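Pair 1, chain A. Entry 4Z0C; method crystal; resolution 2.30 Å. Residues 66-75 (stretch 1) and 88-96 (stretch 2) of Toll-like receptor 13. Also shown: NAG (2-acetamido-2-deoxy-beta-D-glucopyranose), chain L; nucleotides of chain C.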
# COMPACT_ATOMS: atom_id res chain seq x y z
N LEU A 66 -33.35 -14.79 4.76
CA LEU A 66 -33.48 -14.25 6.09
C LEU A 66 -32.28 -14.65 6.90
O LEU A 66 -32.38 -14.79 8.13
CB LEU A 66 -34.74 -14.80 6.75
CG LEU A 66 -36.06 -14.23 6.23
CD1 LEU A 66 -37.24 -15.18 6.49
CD2 LEU A 66 -36.33 -12.91 6.93
N GLU A 67 -31.15 -14.83 6.22
CA GLU A 67 -29.90 -15.26 6.85
C GLU A 67 -29.43 -14.28 7.91
O GLU A 67 -29.57 -13.07 7.76
CB GLU A 67 -28.80 -15.46 5.78
CG GLU A 67 -27.44 -15.88 6.35
CD GLU A 67 -26.52 -16.53 5.31
OE1 GLU A 67 -26.85 -16.55 4.10
OE2 GLU A 67 -25.45 -17.02 5.71
N TRP A 68 -28.86 -14.80 9.00
CA TRP A 68 -28.25 -13.96 10.03
C TRP A 68 -29.27 -13.01 10.66
O TRP A 68 -29.16 -11.80 10.51
CB TRP A 68 -27.06 -13.19 9.46
CG TRP A 68 -26.15 -12.57 10.49
CD1 TRP A 68 -26.28 -12.63 11.85
CD2 TRP A 68 -24.98 -11.79 10.22
NE1 TRP A 68 -25.25 -11.93 12.45
CE2 TRP A 68 -24.44 -11.41 11.47
CE3 TRP A 68 -24.32 -11.39 9.05
CZ2 TRP A 68 -23.29 -10.64 11.58
CZ3 TRP A 68 -23.18 -10.62 9.16
CH2 TRP A 68 -22.67 -10.26 10.42
N ASN A 69 -30.28 -13.57 11.31
CA ASN A 69 -31.21 -12.78 12.11
C ASN A 69 -31.33 -13.42 13.49
O ASN A 69 -30.42 -14.12 13.90
CB ASN A 69 -32.56 -12.63 11.41
CG ASN A 69 -32.58 -11.43 10.47
OD1 ASN A 69 -32.89 -10.32 10.88
ND2 ASN A 69 -32.30 -11.65 9.19
N SER A 70 -32.41 -13.17 14.22
CA SER A 70 -32.55 -13.81 15.53
C SER A 70 -33.85 -14.58 15.61
O SER A 70 -34.44 -14.73 16.68
CB SER A 70 -32.46 -12.80 16.67
OG SER A 70 -31.24 -12.08 16.62
N ILE A 71 -34.29 -15.08 14.46
CA ILE A 71 -35.55 -15.79 14.35
C ILE A 71 -35.58 -17.07 15.16
O ILE A 71 -34.78 -17.99 14.93
CB ILE A 71 -35.85 -16.12 12.89
CG1 ILE A 71 -36.04 -14.81 12.10
CG2 ILE A 71 -37.07 -17.02 12.81
CD1 ILE A 71 -35.93 -14.97 10.59
N TRP A 72 -36.50 -17.13 16.11
CA TRP A 72 -36.65 -18.32 16.93
C TRP A 72 -38.08 -18.82 16.90
O TRP A 72 -38.41 -19.86 17.47
CB TRP A 72 -36.23 -18.03 18.37
CG TRP A 72 -37.12 -17.04 19.04
CD1 TRP A 72 -37.00 -15.69 19.03
CD2 TRP A 72 -38.27 -17.34 19.85
NE1 TRP A 72 -38.00 -15.12 19.77
CE2 TRP A 72 -38.79 -16.11 20.28
CE3 TRP A 72 -38.90 -18.52 20.24
CZ2 TRP A 72 -39.92 -16.03 21.09
CZ3 TRP A 72 -40.02 -18.43 21.05
CH2 TRP A 72 -40.52 -17.20 21.46
N LYS A 73 -38.95 -18.06 16.23
CA LYS A 73 -40.38 -18.35 16.25
C LYS A 73 -41.01 -18.04 14.91
O LYS A 73 -41.09 -16.88 14.50
CB LYS A 73 -41.05 -17.54 17.36
CG LYS A 73 -42.55 -17.77 17.52
CD LYS A 73 -43.01 -17.11 18.81
CE LYS A 73 -44.51 -17.15 18.98
NZ LYS A 73 -45.16 -16.17 18.06
N ILE A 74 -41.44 -19.08 14.21
CA ILE A 74 -42.07 -18.94 12.91
C ILE A 74 -43.48 -19.50 13.05
O ILE A 74 -43.67 -20.72 13.12
CB ILE A 74 -41.32 -19.75 11.83
CG1 ILE A 74 -39.81 -19.50 11.92
CG2 ILE A 74 -41.88 -19.42 10.43
CD1 ILE A 74 -39.03 -19.88 10.67
N ASP A 75 -44.47 -18.60 13.07
CA ASP A 75 -45.85 -19.01 13.29
C ASP A 75 -46.37 -19.82 12.12
O ASP A 75 -45.99 -19.60 10.98
CB ASP A 75 -46.76 -17.80 13.48
CG ASP A 75 -46.44 -17.01 14.73
OD1 ASP A 75 -45.94 -17.60 15.71
OD2 ASP A 75 -46.73 -15.78 14.72
N LEU A 88 -35.54 -20.74 0.07
CA LEU A 88 -35.80 -20.14 1.38
C LEU A 88 -34.57 -20.28 2.25
O LEU A 88 -34.17 -21.39 2.58
CB LEU A 88 -36.98 -20.80 2.07
CG LEU A 88 -37.30 -20.28 3.47
CD1 LEU A 88 -37.41 -18.77 3.48
CD2 LEU A 88 -38.60 -20.90 3.98
N ASN A 89 -33.99 -19.16 2.65
CA ASN A 89 -32.75 -19.16 3.44
C ASN A 89 -33.05 -18.74 4.88
O ASN A 89 -33.50 -17.62 5.12
CB ASN A 89 -31.74 -18.21 2.78
CG ASN A 89 -30.36 -18.28 3.40
OD1 ASN A 89 -30.20 -18.46 4.61
ND2 ASN A 89 -29.33 -18.11 2.55
N LEU A 90 -32.79 -19.63 5.82
CA LEU A 90 -33.05 -19.37 7.23
C LEU A 90 -31.77 -19.60 8.03
O LEU A 90 -31.80 -19.78 9.25
CB LEU A 90 -34.16 -20.32 7.72
CG LEU A 90 -35.53 -19.76 8.17
CD1 LEU A 90 -35.81 -18.46 7.53
CD2 LEU A 90 -36.69 -20.73 7.86
N VAL A 91 -30.65 -19.57 7.32
CA VAL A 91 -29.32 -19.79 7.91
C VAL A 91 -28.99 -18.76 8.99
O VAL A 91 -29.29 -17.58 8.85
CB VAL A 91 -28.24 -19.74 6.81
CG1 VAL A 91 -26.84 -19.89 7.42
CG2 VAL A 91 -28.49 -20.84 5.79
N GLU A 92 -28.36 -19.24 10.06
CA GLU A 92 -27.86 -18.41 11.16
C GLU A 92 -28.98 -17.63 11.85
O GLU A 92 -29.05 -16.40 11.76
CB GLU A 92 -26.70 -17.49 10.72
CG GLU A 92 -25.92 -16.96 11.92
CD GLU A 92 -24.68 -16.12 11.58
OE1 GLU A 92 -24.29 -16.00 10.39
OE2 GLU A 92 -24.10 -15.59 12.55
N ASN A 93 -29.84 -18.35 12.56
CA ASN A 93 -30.87 -17.73 13.38
C ASN A 93 -30.90 -18.38 14.75
O ASN A 93 -29.92 -18.96 15.18
CB ASN A 93 -32.24 -17.83 12.71
CG ASN A 93 -32.42 -16.81 11.61
OD1 ASN A 93 -32.71 -15.65 11.87
ND2 ASN A 93 -32.28 -17.24 10.36
N LYS A 94 -32.05 -18.34 15.42
CA LYS A 94 -32.14 -18.89 16.76
C LYS A 94 -33.18 -20.01 16.85
O LYS A 94 -33.85 -20.19 17.87
CB LYS A 94 -32.45 -17.77 17.77
CG LYS A 94 -31.34 -16.74 17.87
CD LYS A 94 -30.20 -17.30 18.71
CE LYS A 94 -28.83 -16.81 18.23
NZ LYS A 94 -28.51 -15.42 18.65
N ILE A 95 -33.31 -20.78 15.77
CA ILE A 95 -34.33 -21.83 15.69
C ILE A 95 -33.92 -23.10 16.44
O ILE A 95 -32.90 -23.71 16.11
CB ILE A 95 -34.64 -22.18 14.21
CG1 ILE A 95 -35.06 -20.92 13.45
CG2 ILE A 95 -35.72 -23.27 14.13
CD1 ILE A 95 -35.20 -21.13 11.95
N GLN A 96 -34.71 -23.50 17.43
CA GLN A 96 -34.39 -24.70 18.23
C GLN A 96 -35.22 -25.93 17.88
O GLN A 96 -34.77 -27.05 18.06
CB GLN A 96 -34.51 -24.43 19.73
CG GLN A 96 -33.52 -23.42 20.27
CD GLN A 96 -33.76 -23.10 21.72
OE1 GLN A 96 -33.74 -23.99 22.58
NE2 GLN A 96 -33.96 -21.82 22.02
C1 NAG L . -42.01 -24.41 17.69
C2 NAG L . -41.26 -23.07 17.72
C3 NAG L . -40.58 -22.80 19.06
C4 NAG L . -41.46 -23.14 20.25
C5 NAG L . -42.15 -24.49 20.06
C6 NAG L . -43.14 -24.80 21.19
C7 NAG L . -40.32 -22.12 15.69
C8 NAG L . -39.02 -21.80 15.02
N2 NAG L . -40.27 -23.02 16.66
O3 NAG L . -40.23 -21.43 19.11
O4 NAG L . -40.65 -23.19 21.41
O5 NAG L . -42.84 -24.51 18.83
O6 NAG L . -44.34 -24.07 21.01
O7 NAG L . -41.35 -21.56 15.33
P C C 12 -16.21 -11.00 11.98
OP1 C C 12 -15.04 -10.14 11.65
OP2 C C 12 -16.05 -12.43 11.68
O5' C C 12 -16.61 -10.68 13.48
C5' C C 12 -16.52 -11.63 14.49
C4' C C 12 -17.75 -11.66 15.34
O4' C C 12 -18.90 -11.19 14.60
C3' C C 12 -18.12 -13.06 15.80
O3' C C 12 -17.42 -13.40 16.98
C2' C C 12 -19.63 -13.00 15.97
O2' C C 12 -19.97 -12.48 17.25
C1' C C 12 -20.04 -11.97 14.90
N1 C C 12 -20.52 -12.58 13.63
C2 C C 12 -21.62 -13.45 13.56
O2 C C 12 -22.21 -13.79 14.60
N3 C C 12 -22.00 -13.94 12.36
C4 C C 12 -21.36 -13.58 11.24
N4 C C 12 -21.77 -14.06 10.07
C5 C C 12 -20.27 -12.68 11.28
C6 C C 12 -19.90 -12.21 12.47

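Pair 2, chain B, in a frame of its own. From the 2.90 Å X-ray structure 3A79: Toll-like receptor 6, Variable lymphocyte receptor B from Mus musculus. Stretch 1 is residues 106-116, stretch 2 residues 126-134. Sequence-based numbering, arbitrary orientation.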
# COMPACT_ATOMS: atom_id res chain seq x y z
N ASP B 106 -16.64 -38.50 20.44
CA ASP B 106 -15.30 -37.94 20.24
C ASP B 106 -14.50 -37.98 21.54
O ASP B 106 -14.66 -37.12 22.41
CB ASP B 106 -15.38 -36.50 19.70
CG ASP B 106 -14.01 -35.82 19.62
OD1 ASP B 106 -12.99 -36.51 19.40
OD2 ASP B 106 -13.95 -34.59 19.76
N VAL B 107 -13.65 -38.99 21.68
CA VAL B 107 -12.82 -39.12 22.86
C VAL B 107 -11.36 -38.87 22.50
O VAL B 107 -10.45 -39.40 23.13
CB VAL B 107 -12.98 -40.50 23.53
CG1 VAL B 107 -12.55 -40.43 24.97
CG2 VAL B 107 -14.43 -40.96 23.46
N SER B 108 -11.15 -38.04 21.48
CA SER B 108 -9.80 -37.66 21.08
C SER B 108 -9.07 -37.00 22.24
O SER B 108 -9.63 -36.80 23.31
CB SER B 108 -9.86 -36.69 19.92
OG SER B 108 -10.49 -35.49 20.32
N HIS B 109 -7.80 -36.68 22.03
CA HIS B 109 -7.03 -35.92 23.00
C HIS B 109 -7.25 -36.29 24.46
O HIS B 109 -7.29 -35.43 25.32
CB HIS B 109 -7.25 -34.42 22.78
CG HIS B 109 -6.80 -33.94 21.44
ND1 HIS B 109 -5.49 -33.62 21.16
CD2 HIS B 109 -7.49 -33.77 20.28
CE1 HIS B 109 -5.39 -33.24 19.90
NE2 HIS B 109 -6.59 -33.33 19.34
N ASN B 110 -7.42 -37.57 24.74
CA ASN B 110 -7.39 -38.02 26.12
C ASN B 110 -6.07 -38.71 26.41
O ASN B 110 -5.02 -38.29 25.91
CB ASN B 110 -8.56 -38.95 26.44
CG ASN B 110 -9.88 -38.21 26.58
OD1 ASN B 110 -10.34 -37.57 25.64
ND2 ASN B 110 -10.49 -38.31 27.75
N ARG B 111 -6.12 -39.75 27.22
CA ARG B 111 -4.95 -40.54 27.56
C ARG B 111 -5.27 -42.03 27.45
O ARG B 111 -4.70 -42.87 28.16
CB ARG B 111 -4.45 -40.19 28.95
CG ARG B 111 -3.90 -38.79 29.08
CD ARG B 111 -3.01 -38.69 30.30
NE ARG B 111 -3.05 -37.37 30.93
CZ ARG B 111 -3.72 -37.10 32.04
NH1 ARG B 111 -4.41 -38.06 32.66
NH2 ARG B 111 -3.71 -35.87 32.54
N LEU B 112 -6.18 -42.35 26.54
CA LEU B 112 -6.62 -43.71 26.33
C LEU B 112 -5.46 -44.66 26.02
O LEU B 112 -4.48 -44.28 25.39
CB LEU B 112 -7.65 -43.75 25.19
CG LEU B 112 -9.01 -43.13 25.49
CD1 LEU B 112 -9.91 -43.20 24.26
CD2 LEU B 112 -9.64 -43.85 26.66
N GLN B 113 -5.60 -45.91 26.46
CA GLN B 113 -4.61 -46.94 26.19
C GLN B 113 -5.28 -48.33 26.12
O GLN B 113 -4.75 -49.23 25.47
CB GLN B 113 -3.50 -46.92 27.24
CG GLN B 113 -3.98 -47.22 28.66
CD GLN B 113 -2.90 -47.00 29.70
OE1 GLN B 113 -1.87 -46.36 29.43
NE2 GLN B 113 -3.12 -47.53 30.91
N ASN B 114 -6.42 -48.48 26.79
CA ASN B 114 -7.22 -49.70 26.71
C ASN B 114 -8.64 -49.33 26.24
O ASN B 114 -9.09 -48.21 26.44
CB ASN B 114 -7.24 -50.42 28.07
CG ASN B 114 -7.67 -51.91 27.98
OD1 ASN B 114 -7.73 -52.50 26.90
ND2 ASN B 114 -7.96 -52.52 29.13
N ILE B 115 -9.33 -50.28 25.61
CA ILE B 115 -10.63 -50.02 24.98
C ILE B 115 -11.44 -51.32 24.77
O ILE B 115 -10.92 -52.31 24.25
CB ILE B 115 -10.42 -49.31 23.61
CG1 ILE B 115 -10.42 -47.80 23.77
CG2 ILE B 115 -11.51 -49.64 22.63
CD1 ILE B 115 -10.67 -47.12 22.47
N SER B 116 -12.70 -51.34 25.18
CA SER B 116 -13.57 -52.48 24.88
C SER B 116 -13.48 -52.77 23.39
O SER B 116 -13.37 -51.85 22.58
CB SER B 116 -15.03 -52.20 25.27
OG SER B 116 -15.91 -53.17 24.71
N LEU B 126 -16.61 -41.97 15.19
CA LEU B 126 -15.87 -42.44 16.35
C LEU B 126 -14.45 -41.89 16.31
O LEU B 126 -13.66 -42.26 15.45
CB LEU B 126 -15.87 -43.96 16.38
CG LEU B 126 -14.98 -44.64 17.42
CD1 LEU B 126 -15.18 -44.04 18.78
CD2 LEU B 126 -15.28 -46.12 17.46
N ASP B 127 -14.13 -40.99 17.23
CA ASP B 127 -12.82 -40.35 17.25
C ASP B 127 -12.00 -40.76 18.47
O ASP B 127 -12.33 -40.38 19.60
CB ASP B 127 -12.95 -38.83 17.20
CG ASP B 127 -11.65 -38.15 16.88
OD1 ASP B 127 -10.60 -38.77 17.06
OD2 ASP B 127 -11.68 -36.98 16.44
N LEU B 128 -10.95 -41.55 18.23
CA LEU B 128 -9.97 -41.95 19.25
C LEU B 128 -8.57 -41.46 18.91
O LEU B 128 -7.58 -42.01 19.38
CB LEU B 128 -9.94 -43.47 19.40
CG LEU B 128 -11.29 -44.17 19.36
CD1 LEU B 128 -11.08 -45.66 19.28
CD2 LEU B 128 -12.11 -43.81 20.58
N SER B 129 -8.48 -40.41 18.10
CA SER B 129 -7.17 -39.89 17.71
C SER B 129 -6.51 -39.19 18.89
O SER B 129 -7.17 -38.87 19.87
CB SER B 129 -7.30 -38.96 16.50
OG SER B 129 -8.04 -37.80 16.83
N PHE B 130 -5.21 -38.96 18.78
CA PHE B 130 -4.44 -38.30 19.83
C PHE B 130 -4.68 -38.88 21.21
O PHE B 130 -5.14 -38.19 22.12
CB PHE B 130 -4.69 -36.79 19.80
CG PHE B 130 -4.45 -36.18 18.46
CD1 PHE B 130 -5.46 -36.17 17.50
CD2 PHE B 130 -3.21 -35.66 18.12
CE1 PHE B 130 -5.24 -35.63 16.25
CE2 PHE B 130 -2.98 -35.12 16.86
CZ PHE B 130 -4.00 -35.10 15.93
N ASN B 131 -4.37 -40.15 21.36
CA ASN B 131 -4.36 -40.77 22.67
C ASN B 131 -3.04 -41.49 22.86
O ASN B 131 -2.09 -41.24 22.13
CB ASN B 131 -5.53 -41.73 22.84
CG ASN B 131 -6.85 -41.05 22.68
OD1 ASN B 131 -7.31 -40.85 21.56
ND2 ASN B 131 -7.48 -40.69 23.79
N ASP B 132 -2.99 -42.39 23.84
CA ASP B 132 -1.74 -43.06 24.13
C ASP B 132 -1.80 -44.56 23.84
O ASP B 132 -1.29 -45.38 24.60
CB ASP B 132 -1.29 -42.79 25.57
CG ASP B 132 0.19 -42.49 25.66
OD1 ASP B 132 0.53 -41.28 25.76
OD2 ASP B 132 1.02 -43.43 25.59
N PHE B 133 -2.41 -44.91 22.72
CA PHE B 133 -2.47 -46.29 22.30
C PHE B 133 -1.12 -46.75 21.82
O PHE B 133 -0.47 -46.08 21.01
CB PHE B 133 -3.50 -46.49 21.20
CG PHE B 133 -4.90 -46.39 21.69
CD1 PHE B 133 -5.72 -45.33 21.29
CD2 PHE B 133 -5.41 -47.34 22.56
CE1 PHE B 133 -7.01 -45.23 21.75
CE2 PHE B 133 -6.71 -47.25 23.02
CZ PHE B 133 -7.51 -46.20 22.62
N ASP B 134 -0.69 -47.90 22.35
CA ASP B 134 0.49 -48.60 21.89
C ASP B 134 0.27 -48.96 20.42
O ASP B 134 0.96 -48.46 19.53
CB ASP B 134 0.68 -49.87 22.72
CG ASP B 134 2.13 -50.31 22.83
OD1 ASP B 134 2.41 -51.28 23.56
OD2 ASP B 134 3.00 -49.68 22.19

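In both pairs two neighbouring turns of the chain run side by side in the same direction, mostly as loop and turn, and 14 central residues superpose with an RMSD of 0.4 Å. The same backbone hydrogen bonds recur at matched positions. Leu A66 N donates to Asn A89 O at 2.9 Å, as Val B107 N does to Asp B127 O at 2.8 Å; Trp A68 N reaches Val A91 O at 2.8 Å, and His B109 N reaches Ser B129 O at 3.1 Å. Further along the direction reverses: Lys A94 N donates to Ile A71 O at 2.8 Å, and Asp B132 N to Leu B112 O at 2.9 Å. Trp A68, Glu A92, His B109 and Phe B130 all have positive phi, bending each chain alike.

Asparagine occurs in both pairs at two matched positions, Asn A69 with Asn B110 and Asn A93 with Asn B131. A short amide can serve buried backbone groups that would otherwise lack partners. Asn A93 accepts at OD1 from Ile A71 N (3.1 Å), while its ND2 donates to Leu A90 O within its own stretch (2.8 Å) and weakly across to Leu A66 O (3.3 Å). Asn B131 occupies the same place, its side-chain centre only 0.3 Å away.

Asn A89 and Asp B127 have almost the same shape, and each holds the turn that follows: Asn A89 OD1 accepts from Val A91 N at 3.0 Å, Asp B127 OD1 from Ser B129 N at 2.9 Å. The amide of Asn A89 can also donate, making a weak bond from ND2 to Glu A67 OE1 (3.3 Å). A carboxylate cannot, but in pair 2 Ser B129 OG donates to Asp B127 OD1 at 2.7 Å.

The hydrophobic side is filled differently. Ile A74 CD1 lies 3.8 Å from Leu A90 CD2 and 4.2 Å from Ile A95 CD1. Matching Ile B115 CD1 meets Leu B128 CD1 at 3.5 Å, but its other neighbour is an aromatic ring, with Phe B133 CZ at 3.3 Å. The flat, longer Phe B133 also packs a face against Leu B112.

The largest divergence is at Trp A68/His B109 and Glu A92/Phe B130. In pair 2 the His B109 and Phe B130 rings form an offset stack, centroids 4.4 Å apart and planes at 8°. In pair 1 the indole and carboxylate engage nucleotide C12: Trp A68 CH2 lies 3.5 Å from C5 of C12, and N4 of C12 donates to Glu A92 OE1 at 3.2 Å.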